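Long-range contact in putative cytochrome P450 154A1 (Streptomyces coelicolor, PDB 1ODO), which binds haem as a member of the cytochrome P450 family and takes up 4-phenyl-1H-imidazole in a pocket: residues L283-A297 and A310-R324. Numbering follows the deposited sequence.
With HEM (protoporphyrin IX containing Fe), chain B.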
loop_
_atom_site.group_PDB
_atom_site.type_symbol
_atom_site.label_atom_id
_atom_site.label_comp_id
_atom_site.label_asym_id
_atom_site.label_seq_id
_atom_site.Cartn_x
_atom_site.Cartn_y
_atom_site.Cartn_z
ATOM N N LEU A 283 0.720 -2.420 -11.170
ATOM C CA LEU A 283 1.043 -1.333 -10.248
ATOM C C LEU A 283 0.666 0.014 -10.865
ATOM O O LEU A 283 0.273 0.947 -10.167
ATOM C CB LEU A 283 2.534 -1.362 -9.913
ATOM C CG LEU A 283 2.940 -2.534 -9.016
ATOM C CD1 LEU A 283 4.456 -2.652 -8.905
ATOM C CD2 LEU A 283 2.322 -2.319 -7.649
ATOM N N ARG A 284 0.774 0.113 -12.183
ATOM C CA ARG A 284 0.434 1.362 -12.854
ATOM C C ARG A 284 -1.075 1.511 -13.041
ATOM O O ARG A 284 -1.656 2.529 -12.671
ATOM C CB ARG A 284 1.100 1.434 -14.234
ATOM C CG ARG A 284 0.854 2.762 -14.976
ATOM C CD ARG A 284 1.203 2.652 -16.463
ATOM N NE ARG A 284 0.227 1.824 -17.171
ATOM C CZ ARG A 284 -0.998 2.230 -17.492
ATOM N NH1 ARG A 284 -1.395 3.458 -17.183
ATOM N NH2 ARG A 284 -1.839 1.399 -18.096
ATOM N N HIS A 285 -1.686 0.477 -13.618
ATOM C CA HIS A 285 -3.122 0.426 -13.905
ATOM C C HIS A 285 -4.072 0.334 -12.706
ATOM O O HIS A 285 -5.134 0.968 -12.697
ATOM C CB HIS A 285 -3.372 -0.738 -14.880
ATOM C CG HIS A 285 -4.703 -0.692 -15.566
ATOM N ND1 HIS A 285 -5.729 -1.561 -15.258
ATOM C CD2 HIS A 285 -5.169 0.106 -16.557
ATOM C CE1 HIS A 285 -6.770 -1.301 -16.030
ATOM N NE2 HIS A 285 -6.456 -0.295 -16.827
ATOM N N GLU A 286 -3.711 -0.460 -11.707
ATOM C CA GLU A 286 -4.553 -0.606 -10.521
ATOM C C GLU A 286 -3.693 -0.708 -9.266
ATOM O O GLU A 286 -3.632 -1.758 -8.625
ATOM C CB GLU A 286 -5.445 -1.845 -10.640
ATOM C CG GLU A 286 -6.442 -1.781 -11.790
ATOM C CD GLU A 286 -7.556 -0.766 -11.573
ATOM O OE1 GLU A 286 -7.493 0.022 -10.602
ATOM O OE2 GLU A 286 -8.500 -0.758 -12.386
ATOM N N PRO A 287 -3.003 0.387 -8.908
ATOM C CA PRO A 287 -2.136 0.421 -7.724
ATOM C C PRO A 287 -2.939 0.186 -6.444
ATOM O O PRO A 287 -4.111 0.558 -6.370
ATOM C CB PRO A 287 -1.514 1.818 -7.790
ATOM C CG PRO A 287 -2.570 2.628 -8.482
ATOM C CD PRO A 287 -3.032 1.698 -9.581
ATOM N N ALA A 288 -2.301 -0.421 -5.445
ATOM C CA ALA A 288 -2.953 -0.716 -4.166
ATOM C C ALA A 288 -3.309 0.492 -3.303
ATOM O O ALA A 288 -4.257 0.433 -2.514
ATOM C CB ALA A 288 -2.089 -1.695 -3.358
ATOM N N VAL A 289 -2.549 1.577 -3.436
ATOM C CA VAL A 289 -2.798 2.793 -2.664
ATOM C C VAL A 289 -3.158 3.907 -3.649
ATOM O O VAL A 289 -2.310 4.373 -4.409
ATOM C CB VAL A 289 -1.551 3.191 -1.852
ATOM C CG1 VAL A 289 -1.786 4.513 -1.132
ATOM C CG2 VAL A 289 -1.225 2.089 -0.853
ATOM N N LYS A 290 -4.416 4.335 -3.629
ATOM C CA LYS A 290 -4.878 5.384 -4.538
ATOM C C LYS A 290 -4.516 6.821 -4.186
ATOM O O LYS A 290 -4.240 7.628 -5.074
ATOM C CB LYS A 290 -6.396 5.270 -4.707
ATOM C CG LYS A 290 -6.838 3.922 -5.272
ATOM C CD LYS A 290 -8.355 3.769 -5.250
ATOM C CE LYS A 290 -8.873 3.605 -3.828
ATOM N NZ LYS A 290 -10.359 3.444 -3.790
ATOM N N HIS A 291 -4.535 7.143 -2.897
ATOM C CA HIS A 291 -4.213 8.493 -2.426
ATOM C C HIS A 291 -3.350 8.333 -1.185
ATOM O O HIS A 291 -3.578 7.420 -0.384
ATOM C CB HIS A 291 -5.492 9.246 -2.050
ATOM C CG HIS A 291 -6.485 9.361 -3.164
ATOM N ND1 HIS A 291 -6.366 10.285 -4.180
ATOM C CD2 HIS A 291 -7.621 8.669 -3.416
ATOM C CE1 HIS A 291 -7.386 10.158 -5.010
ATOM N NE2 HIS A 291 -8.163 9.183 -4.569
ATOM N N LEU A 292 -2.386 9.230 -1.004
ATOM C CA LEU A 292 -1.504 9.144 0.154
ATOM C C LEU A 292 -1.538 10.346 1.092
ATOM O O LEU A 292 -1.000 11.402 0.782
ATOM C CB LEU A 292 -0.060 8.910 -0.324
ATOM C CG LEU A 292 1.006 8.342 0.630
ATOM C CD1 LEU A 292 1.341 9.338 1.737
ATOM C CD2 LEU A 292 0.499 7.031 1.216
ATOM N N PRO A 293 -2.197 10.205 2.248
ATOM C CA PRO A 293 -2.254 11.313 3.207
ATOM C C PRO A 293 -0.982 11.220 4.063
ATOM O O PRO A 293 -0.626 10.132 4.507
ATOM C CB PRO A 293 -3.514 11.008 4.005
ATOM C CG PRO A 293 -3.529 9.520 4.036
ATOM C CD PRO A 293 -3.117 9.119 2.634
ATOM N N LEU A 294 -0.272 12.324 4.275
ATOM C CA LEU A 294 -0.612 13.637 3.752
ATOM C C LEU A 294 0.701 14.426 3.783
ATOM O O LEU A 294 1.630 14.059 4.505
ATOM C CB LEU A 294 -1.647 14.300 4.668
ATOM C CG LEU A 294 -2.436 15.514 4.173
ATOM C CD1 LEU A 294 -3.247 15.132 2.939
ATOM C CD2 LEU A 294 -3.365 16.002 5.293
ATOM N N ARG A 295 0.790 15.486 2.988
ATOM C CA ARG A 295 1.995 16.306 2.951
ATOM C C ARG A 295 1.595 17.758 3.159
ATOM O O ARG A 295 0.422 18.100 3.024
ATOM C CB ARG A 295 2.729 16.130 1.621
ATOM C CG ARG A 295 3.588 14.868 1.576
ATOM C CD ARG A 295 4.291 14.727 0.232
ATOM N NE ARG A 295 5.343 13.713 0.254
ATOM C CZ ARG A 295 5.137 12.399 0.210
ATOM N NH1 ARG A 295 3.907 11.904 0.140
ATOM N NH2 ARG A 295 6.175 11.574 0.227
ATOM N N TYR A 296 2.560 18.608 3.488
ATOM C CA TYR A 296 2.275 20.021 3.720
ATOM C C TYR A 296 3.314 20.930 3.085
ATOM O O TYR A 296 4.481 20.568 2.962
ATOM C CB TYR A 296 2.206 20.286 5.228
ATOM C CG TYR A 296 1.628 19.109 5.973
ATOM C CD1 TYR A 296 2.457 18.120 6.501
ATOM C CD2 TYR A 296 0.248 18.909 6.019
ATOM C CE1 TYR A 296 1.925 16.949 7.048
ATOM C CE2 TYR A 296 -0.292 17.748 6.558
ATOM C CZ TYR A 296 0.547 16.771 7.065
ATOM O OH TYR A 296 0.005 15.600 7.545
ATOM N N ALA A 297 2.880 22.116 2.680
ATOM C CA ALA A 297 3.781 23.074 2.063
ATOM C C ALA A 297 4.548 23.804 3.161
ATOM O O ALA A 297 3.951 24.421 4.043
ATOM C CB ALA A 297 2.990 24.070 1.221
ATOM N N ALA A 310 -0.640 27.563 -0.482
ATOM C CA ALA A 310 -0.161 28.392 0.621
ATOM C C ALA A 310 0.599 27.619 1.687
ATOM O O ALA A 310 0.336 26.441 1.923
ATOM C CB ALA A 310 -1.339 29.130 1.258
ATOM N N ARG A 311 1.553 28.290 2.323
ATOM C CA ARG A 311 2.344 27.658 3.372
ATOM C C ARG A 311 1.362 27.078 4.382
ATOM O O ARG A 311 0.398 27.740 4.764
ATOM C CB ARG A 311 3.236 28.689 4.075
ATOM C CG ARG A 311 4.104 28.097 5.178
ATOM C CD ARG A 311 4.984 29.148 5.846
ATOM N NE ARG A 311 4.203 30.063 6.672
ATOM C CZ ARG A 311 4.716 31.082 7.351
ATOM N NH1 ARG A 311 6.020 31.325 7.304
ATOM N NH2 ARG A 311 3.924 31.860 8.079
ATOM N N GLY A 312 1.602 25.841 4.801
ATOM C CA GLY A 312 0.719 25.213 5.766
ATOM C C GLY A 312 -0.461 24.439 5.203
ATOM O O GLY A 312 -1.145 23.747 5.953
ATOM N N GLU A 313 -0.718 24.542 3.901
ATOM C CA GLU A 313 -1.845 23.809 3.321
ATOM C C GLU A 313 -1.432 22.377 2.995
ATOM O O GLU A 313 -0.282 22.125 2.627
ATOM C CB GLU A 313 -2.367 24.521 2.069
ATOM C CG GLU A 313 -2.985 25.877 2.367
ATOM C CD GLU A 313 -3.704 26.480 1.175
ATOM O OE1 GLU A 313 -3.235 26.298 0.031
ATOM O OE2 GLU A 313 -4.732 27.155 1.384
ATOM N N PRO A 314 -2.364 21.418 3.136
ATOM C CA PRO A 314 -2.070 20.007 2.857
ATOM C C PRO A 314 -2.002 19.655 1.381
ATOM O O PRO A 314 -2.615 20.312 0.537
ATOM C CB PRO A 314 -3.210 19.257 3.561
ATOM C CG PRO A 314 -3.764 20.260 4.539
ATOM C CD PRO A 314 -3.684 21.545 3.771
ATOM N N ILE A 315 -1.268 18.584 1.096
ATOM C CA ILE A 315 -1.078 18.088 -0.262
ATOM C C ILE A 315 -1.332 16.586 -0.263
ATOM O O ILE A 315 -0.683 15.841 0.472
ATOM C CB ILE A 315 0.360 18.350 -0.740
ATOM C CG1 ILE A 315 0.610 19.856 -0.808
ATOM C CG2 ILE A 315 0.598 17.678 -2.094
ATOM C CD1 ILE A 315 2.066 20.231 -1.032
ATOM N N LEU A 316 -2.281 16.152 -1.083
ATOM C CA LEU A 316 -2.634 14.739 -1.188
ATOM C C LEU A 316 -2.146 14.145 -2.508
ATOM O O LEU A 316 -2.627 14.517 -3.573
ATOM C CB LEU A 316 -4.154 14.579 -1.099
ATOM C CG LEU A 316 -4.702 13.150 -1.150
ATOM C CD1 LEU A 316 -4.475 12.458 0.194
ATOM C CD2 LEU A 316 -6.190 13.201 -1.481
ATOM N N ALA A 317 -1.195 13.223 -2.441
ATOM C CA ALA A 317 -0.674 12.602 -3.654
ATOM C C ALA A 317 -1.700 11.586 -4.147
ATOM O O ALA A 317 -1.981 10.602 -3.461
ATOM C CB ALA A 317 0.658 11.915 -3.364
ATOM N N SER A 318 -2.267 11.836 -5.325
ATOM C CA SER A 318 -3.267 10.941 -5.911
ATOM C C SER A 318 -2.599 10.090 -6.992
ATOM O O SER A 318 -2.746 10.331 -8.191
ATOM C CB SER A 318 -4.420 11.769 -6.487
ATOM O OG SER A 318 -5.119 12.430 -5.439
ATOM N N TYR A 319 -1.866 9.082 -6.528
ATOM C CA TYR A 319 -1.128 8.153 -7.377
ATOM C C TYR A 319 -1.876 7.376 -8.448
ATOM O O TYR A 319 -1.401 7.273 -9.584
ATOM C CB TYR A 319 -0.374 7.174 -6.478
ATOM C CG TYR A 319 0.674 7.843 -5.618
ATOM C CD1 TYR A 319 0.886 7.436 -4.304
ATOM C CD2 TYR A 319 1.480 8.859 -6.132
ATOM C CE1 TYR A 319 1.880 8.022 -3.520
ATOM C CE2 TYR A 319 2.479 9.451 -5.358
ATOM C CZ TYR A 319 2.671 9.023 -4.054
ATOM O OH TYR A 319 3.659 9.597 -3.285
ATOM N N ALA A 320 -3.024 6.809 -8.091
ATOM C CA ALA A 320 -3.812 6.038 -9.046
ATOM C C ALA A 320 -4.216 6.885 -10.245
ATOM O O ALA A 320 -4.064 6.456 -11.389
ATOM C CB ALA A 320 -5.049 5.462 -8.363
ATOM N N ALA A 321 -4.721 8.087 -9.981
ATOM C CA ALA A 321 -5.145 8.988 -11.054
ATOM C C ALA A 321 -3.943 9.447 -11.874
ATOM O O ALA A 321 -4.027 9.574 -13.098
ATOM C CB ALA A 321 -5.871 10.195 -10.469
ATOM N N ALA A 322 -2.827 9.694 -11.193
ATOM C CA ALA A 322 -1.608 10.141 -11.854
ATOM C C ALA A 322 -1.035 9.066 -12.776
ATOM O O ALA A 322 -0.512 9.376 -13.849
ATOM C CB ALA A 322 -0.564 10.543 -10.812
ATOM N N ASN A 323 -1.133 7.807 -12.360
ATOM C CA ASN A 323 -0.613 6.708 -13.170
ATOM C C ASN A 323 -1.338 6.601 -14.509
ATOM O O ASN A 323 -0.840 5.968 -15.437
ATOM C CB ASN A 323 -0.748 5.373 -12.435
ATOM C CG ASN A 323 0.292 5.191 -11.341
ATOM O OD1 ASN A 323 1.239 5.970 -11.218
ATOM N ND2 ASN A 323 0.125 4.136 -10.547
ATOM N N ARG A 324 -2.516 7.215 -14.597
ATOM C CA ARG A 324 -3.311 7.186 -15.824
ATOM C C ARG A 324 -3.373 8.537 -16.524
ATOM O O ARG A 324 -4.230 8.759 -17.384
ATOM C CB ARG A 324 -4.732 6.702 -15.510
ATOM C CG ARG A 324 -4.826 5.203 -15.181
ATOM C CD ARG A 324 -6.092 4.901 -14.387
ATOM N NE ARG A 324 -6.309 3.475 -14.132
ATOM C CZ ARG A 324 -7.212 2.734 -14.770
ATOM N NH1 ARG A 324 -7.977 3.281 -15.709
ATOM N NH2 ARG A 324 -7.381 1.458 -14.450
HETATM C CHA HEM B . 5.657 3.848 2.001
HETATM C CHB HEM B . 6.867 -0.488 3.711
HETATM C CHC HEM B . 4.213 -2.593 0.270
HETATM C CHD HEM B . 2.998 1.741 -1.408
HETATM C C1A HEM B . 6.242 2.871 2.770
HETATM C C2A HEM B . 7.125 3.085 3.912
HETATM C C3A HEM B . 7.457 1.879 4.392
HETATM C C4A HEM B . 6.803 0.873 3.567
HETATM C CMA HEM B . 8.360 1.560 5.598
HETATM C CAA HEM B . 7.558 4.474 4.430
HETATM C CBA HEM B . 8.762 5.004 3.630
HETATM C CGA HEM B . 9.272 6.383 4.045
HETATM O O1A HEM B . 8.377 7.220 4.419
HETATM O O2A HEM B . 10.481 6.601 3.986
HETATM C C1B HEM B . 6.251 -1.438 2.939
HETATM C C2B HEM B . 6.359 -2.870 3.160
HETATM C C3B HEM B . 5.612 -3.471 2.191
HETATM C C4B HEM B . 5.041 -2.426 1.371
HETATM C CMB HEM B . 7.175 -3.525 4.293
HETATM C CAB HEM B . 5.367 -4.974 1.949
HETATM C CBB HEM B . 6.624 -5.766 1.552
HETATM C C1C HEM B . 3.655 -1.582 -0.498
HETATM C C2C HEM B . 2.770 -1.815 -1.650
HETATM C C3C HEM B . 2.422 -0.596 -2.121
HETATM C C4C HEM B . 3.085 0.381 -1.281
HETATM C CMC HEM B . 2.362 -3.236 -2.148
HETATM C CAC HEM B . 1.505 -0.185 -3.303
HETATM C CBC HEM B . 1.720 -0.912 -4.636
HETATM C C1D HEM B . 3.600 2.698 -0.639
HETATM C C2D HEM B . 3.459 4.126 -0.807
HETATM C C3D HEM B . 4.199 4.723 0.157
HETATM C C4D HEM B . 4.816 3.664 0.922
HETATM C CMD HEM B . 2.596 4.797 -1.893
HETATM C CAD HEM B . 4.321 6.236 0.397
HETATM C CBD HEM B . 5.102 7.065 -0.628
HETATM C CGD HEM B . 5.006 8.510 -0.185
HETATM O O1D HEM B . 4.315 9.291 -0.850
HETATM O O2D HEM B . 5.610 8.809 0.871
HETATM N NA HEM B . 6.073 1.519 2.582
HETATM N NB HEM B . 5.433 -1.191 1.842
HETATM N NC HEM B . 3.834 -0.235 -0.299
HETATM N ND HEM B . 4.437 2.419 0.438
HETATM FE FE HEM B . 4.950 0.643 1.126
HETATM O O HOH W 1 -4.215 3.773 -11.930
HETATM O O HOH W 2 -5.734 8.609 -7.269
HETATM O O HOH W 3 0.921 13.249 0.090
#
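Arg324 grips the carbonyl of His285, the last residue of helix 275-285, side-on with two nitrogens: NE lies 3.1 Å from His285 O on a lone pair, and NH2 reaches the same O at 2.9 Å, tilted from the carbonyl plane. The extended chain of Arg324 (chi2 158°, chi3 175°) also carries NH2 over the centre of the His285 imidazole, with ring and guanidinium 30° apart. Asp333 engages both residues, its carboxylate in a salt bridge with Arg324 NH1 and its backbone O hydrogen-bonded to His285 NE2. Arg284 NH1 bonds to Asn323 O at 3.1 Å, while a second outside acid, Glu281, pairs with its NE.

At the haem, one propionate takes three bonds from these two segments: Tyr319 OH donates to HEM O1D at 2.5 Å, and Arg295 uses NH1 for O1D and NH2 for O2D. Water 3 bridges Arg295 NH1 to Leu292 O, Ile315 O and Ala317 N at the beta bulge between Leu292 and Arg295, where the antiparallel register slips by one. Beyond it, Arg295 and Ile315 form a hydrogen-bonded pair. His291 ND1 meets Ser318 OG at 2.8 Å in the imidazole plane; His291 NE2 bonds to Glu20, and Ser318 OG to Ser42.

Pro287 CG rests on Ala320, Leu292 CB approaches Tyr319 CE1 at 3.8 Å, and Leu294, after a cis peptide, lays CD2 beside Pro314 CB (3.7 Å). Donors from strand 292-297 and helix 319-322, which follows the partner strand, converge on one carboxylate, which probably favours its ionised form and ties the haem edge to this sheet of the P450 fold.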